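Local coordinates for GrpB family protein (Enterococcus faecalis, PDB 2NRK), which is of unknown function but belongs to the conserved GrpB (UPF0157) family, and here pairs with a second copy of itself in a two-fold symmetric assembly, at the interface of chains A and B. Sequence-based numbering; all coordinates share one arbitrary frame. Chains: chain A/B, Hypothetical protein GrpB.

The interface of chains A and B. Residues chain A 35-36, 59, 108, 111, 114; chain B 168-169, 172.
B:Trp172 has its CG anti to its own carbonyl carbon (chi1 -56°), and this carries the indole across to chain A, where the backbone carbonyl of A:Phe108 meets it. A:Phe108 has its CG between the backbone N and the carbonyl carbon (chi1 73°), which turns the ring toward B:Lys169. B:Trp172 NE1, the indole N-H, donates to A:Phe108 O at 2.9 Å, in the carbonyl plane and on a lone pair; the acceptor is tilted modestly out of the indole plane. This bond, with the packing on the ring face, helps to set how the indole is turned, while two isoleucines cover one and the same face of it. A:Ile114, from helix 111-126, sets CG2 over the six-membered ring, 3.4 Å from B:Trp172 CZ3. A:Ile59, on strand 54-60, crosses the indole at about a right angle; its CD1 lies over that face toward the rim, and its CG2 comes to 3.7 Å from B:Trp172 CD1 of the five-membered ring. The tryptophan is held by apolar packing on a face and by the A:Phe108 carbonyl at its ring nitrogen, and it buries more surface than any other residue of the patch.

One turn back, at the end of helix 157-171, B:Lys169 runs extended beyond CG and lays its methylenes over the phenyl face of A:Phe108. B:Lys169 CG stands over the ring centre, 3.6 Å from the A:Phe108 centroid, and B:Lys169 CE reaches 3.6 Å from A:Phe108 CE1 at the rim. B:Leu168 takes the edge of the same ring with CB in its plane, and packs CD2 against A:Thr111 CG2. The lysine is used here for its aliphatic stem. The two-fold repeats this exchange of C-terminal ends, although the structure alone does not show that the dimer forms in solution. Beside the tryptophan backbone, A:Lys36 bends at chi2 and passes its CG 3.3 Å from B:Trp172 O.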
ATOM      1  N   LEU A  35      13.538   5.675  -4.820  1.00 23.14           N
ATOM      2  CA  LEU A  35      12.937   4.473  -5.406  1.00 23.07           C
ATOM      3  C   LEU A  35      11.966   4.845  -6.513  1.00 21.86           C
ATOM      4  O   LEU A  35      11.847   4.094  -7.511  1.00 22.86           O
ATOM      5  CB  LEU A  35      12.172   3.666  -4.343  1.00 23.75           C
ATOM      6  CG  LEU A  35      13.078   2.982  -3.310  1.00 25.83           C
ATOM      7  CD1 LEU A  35      12.255   2.533  -2.118  1.00 25.89           C
ATOM      8  CD2 LEU A  35      13.799   1.771  -3.934  1.00 28.03           C
ATOM      9  N   LYS A  36      11.255   5.964  -6.337  1.00 22.62           N
ATOM     10  CA  LYS A  36      10.205   6.337  -7.286  1.00 22.85           C
ATOM     11  C   LYS A  36       9.808   7.800  -7.063  1.00 23.12           C
ATOM     12  O   LYS A  36       9.732   8.249  -5.935  1.00 23.58           O
ATOM     13  CB  LYS A  36       8.978   5.425  -7.058  1.00 23.16           C
ATOM     14  CG  LYS A  36       7.844   5.623  -8.042  1.00 24.98           C
ATOM     15  CD  LYS A  36       8.261   5.104  -9.402  1.00 28.88           C
ATOM     16  CE  LYS A  36       7.115   5.293 -10.377  1.00 34.78           C
ATOM     17  NZ  LYS A  36       7.514   4.569 -11.597  1.00 38.67           N
ATOM     18  N   ILE A  59       9.504   8.543  -3.026  1.00 22.58           N
ATOM     19  CA  ILE A  59       9.603   7.398  -2.121  1.00 22.41           C
ATOM     20  C   ILE A  59      11.066   7.007  -2.060  1.00 22.64           C
ATOM     21  O   ILE A  59      11.693   6.778  -3.109  1.00 23.34           O
ATOM     22  CB  ILE A  59       8.740   6.221  -2.656  1.00 22.15           C
ATOM     23  CG1 ILE A  59       7.292   6.690  -2.815  1.00 22.29           C
ATOM     24  CG2 ILE A  59       8.882   5.050  -1.717  1.00 23.13           C
ATOM     25  CD1 ILE A  59       6.435   5.647  -3.576  1.00 23.11           C
ATOM     26  N   PHE A 108       9.980   4.240   2.186  1.00 22.47           N
ATOM     27  CA  PHE A 108       9.220   3.168   1.548  1.00 21.67           C
ATOM     28  C   PHE A 108       8.214   2.414   2.473  1.00 22.14           C
ATOM     29  O   PHE A 108       7.278   1.762   1.987  1.00 22.97           O
ATOM     30  CB  PHE A 108      10.187   2.107   0.994  1.00 21.93           C
ATOM     31  CG  PHE A 108      10.807   1.276   2.066  1.00 22.02           C
ATOM     32  CD1 PHE A 108      11.904   1.763   2.775  1.00 21.73           C
ATOM     33  CD2 PHE A 108      10.277   0.026   2.398  1.00 22.18           C
ATOM     34  CE1 PHE A 108      12.486   1.021   3.789  1.00 20.92           C
ATOM     35  CE2 PHE A 108      10.841  -0.736   3.423  1.00 19.54           C
ATOM     36  CZ  PHE A 108      11.947  -0.244   4.124  1.00 20.43           C
ATOM     37  N   THR A 111       3.552   3.143   4.404  1.00 22.20           N
ATOM     38  CA  THR A 111       2.514   2.730   3.438  1.00 23.42           C
ATOM     39  C   THR A 111       1.241   3.553   3.563  1.00 24.02           C
ATOM     40  O   THR A 111       0.558   3.778   2.564  1.00 22.56           O
ATOM     41  CB  THR A 111       2.193   1.252   3.549  1.00 24.25           C
ATOM     42  OG1 THR A 111       1.619   0.962   4.841  1.00 24.08           O
ATOM     43  CG2 THR A 111       3.495   0.423   3.357  1.00 22.64           C
ATOM     44  N   ILE A 114       1.869   6.903   1.708  1.00 23.62           N
ATOM     45  CA  ILE A 114       2.102   6.677   0.273  1.00 22.87           C
ATOM     46  C   ILE A 114       0.815   6.281  -0.436  1.00 23.73           C
ATOM     47  O   ILE A 114       0.452   6.851  -1.467  1.00 22.15           O
ATOM     48  CB  ILE A 114       3.224   5.628   0.043  1.00 22.14           C
ATOM     49  CG1 ILE A 114       4.560   6.176   0.606  1.00 22.07           C
ATOM     50  CG2 ILE A 114       3.327   5.271  -1.463  1.00 22.51           C
ATOM     51  CD1 ILE A 114       5.672   5.092   0.771  1.00 23.68           C
TER
ATOM     52  N   LEU B 168       9.092  -4.644  -0.055  1.00 21.27           N
ATOM     53  CA  LEU B 168       8.291  -3.410   0.065  1.00 22.75           C
ATOM     54  C   LEU B 168       8.989  -2.268  -0.693  1.00 22.72           C
ATOM     55  O   LEU B 168       8.313  -1.448  -1.321  1.00 23.94           O
ATOM     56  CB  LEU B 168       8.056  -3.046   1.528  1.00 23.33           C
ATOM     57  CG  LEU B 168       7.006  -1.943   1.783  1.00 22.92           C
ATOM     58  CD1 LEU B 168       5.649  -2.289   1.073  1.00 23.69           C
ATOM     59  CD2 LEU B 168       6.846  -1.720   3.296  1.00 24.77           C
ATOM     60  N   LYS B 169      10.322  -2.225  -0.643  1.00 22.61           N
ATOM     61  CA  LYS B 169      11.074  -1.252  -1.451  1.00 23.00           C
ATOM     62  C   LYS B 169      10.740  -1.454  -2.934  1.00 23.59           C
ATOM     63  O   LYS B 169      10.449  -0.497  -3.650  1.00 23.76           O
ATOM     64  CB  LYS B 169      12.588  -1.378  -1.221  1.00 23.19           C
ATOM     65  CG  LYS B 169      13.002  -0.913   0.169  1.00 22.68           C
ATOM     66  CD  LYS B 169      14.490  -1.183   0.424  1.00 23.16           C
ATOM     67  CE  LYS B 169      14.918  -0.668   1.797  1.00 28.74           C
ATOM     68  NZ  LYS B 169      16.380  -0.932   1.961  1.00 29.24           N
ATOM     69  N   TRP B 172       7.262  -0.255  -4.877  1.00 22.58           N
ATOM     70  CA  TRP B 172       7.020   1.125  -5.359  1.00 23.35           C
ATOM     71  C   TRP B 172       7.711   1.437  -6.680  1.00 23.33           C
ATOM     72  O   TRP B 172       7.416   2.447  -7.310  1.00 23.22           O
ATOM     73  CB  TRP B 172       7.513   2.148  -4.310  1.00 22.39           C
ATOM     74  CG  TRP B 172       6.899   1.943  -3.007  1.00 22.14           C
ATOM     75  CD1 TRP B 172       7.541   1.647  -1.835  1.00 22.12           C
ATOM     76  CD2 TRP B 172       5.492   1.967  -2.701  1.00 21.73           C
ATOM     77  NE1 TRP B 172       6.640   1.521  -0.828  1.00 21.49           N
ATOM     78  CE2 TRP B 172       5.364   1.693  -1.321  1.00 22.38           C
ATOM     79  CE3 TRP B 172       4.326   2.193  -3.463  1.00 21.48           C
ATOM     80  CZ2 TRP B 172       4.122   1.623  -0.672  1.00 22.79           C
ATOM     81  CZ3 TRP B 172       3.071   2.128  -2.810  1.00 20.81           C
ATOM     82  CH2 TRP B 172       2.976   1.856  -1.433  1.00 22.47           C
TER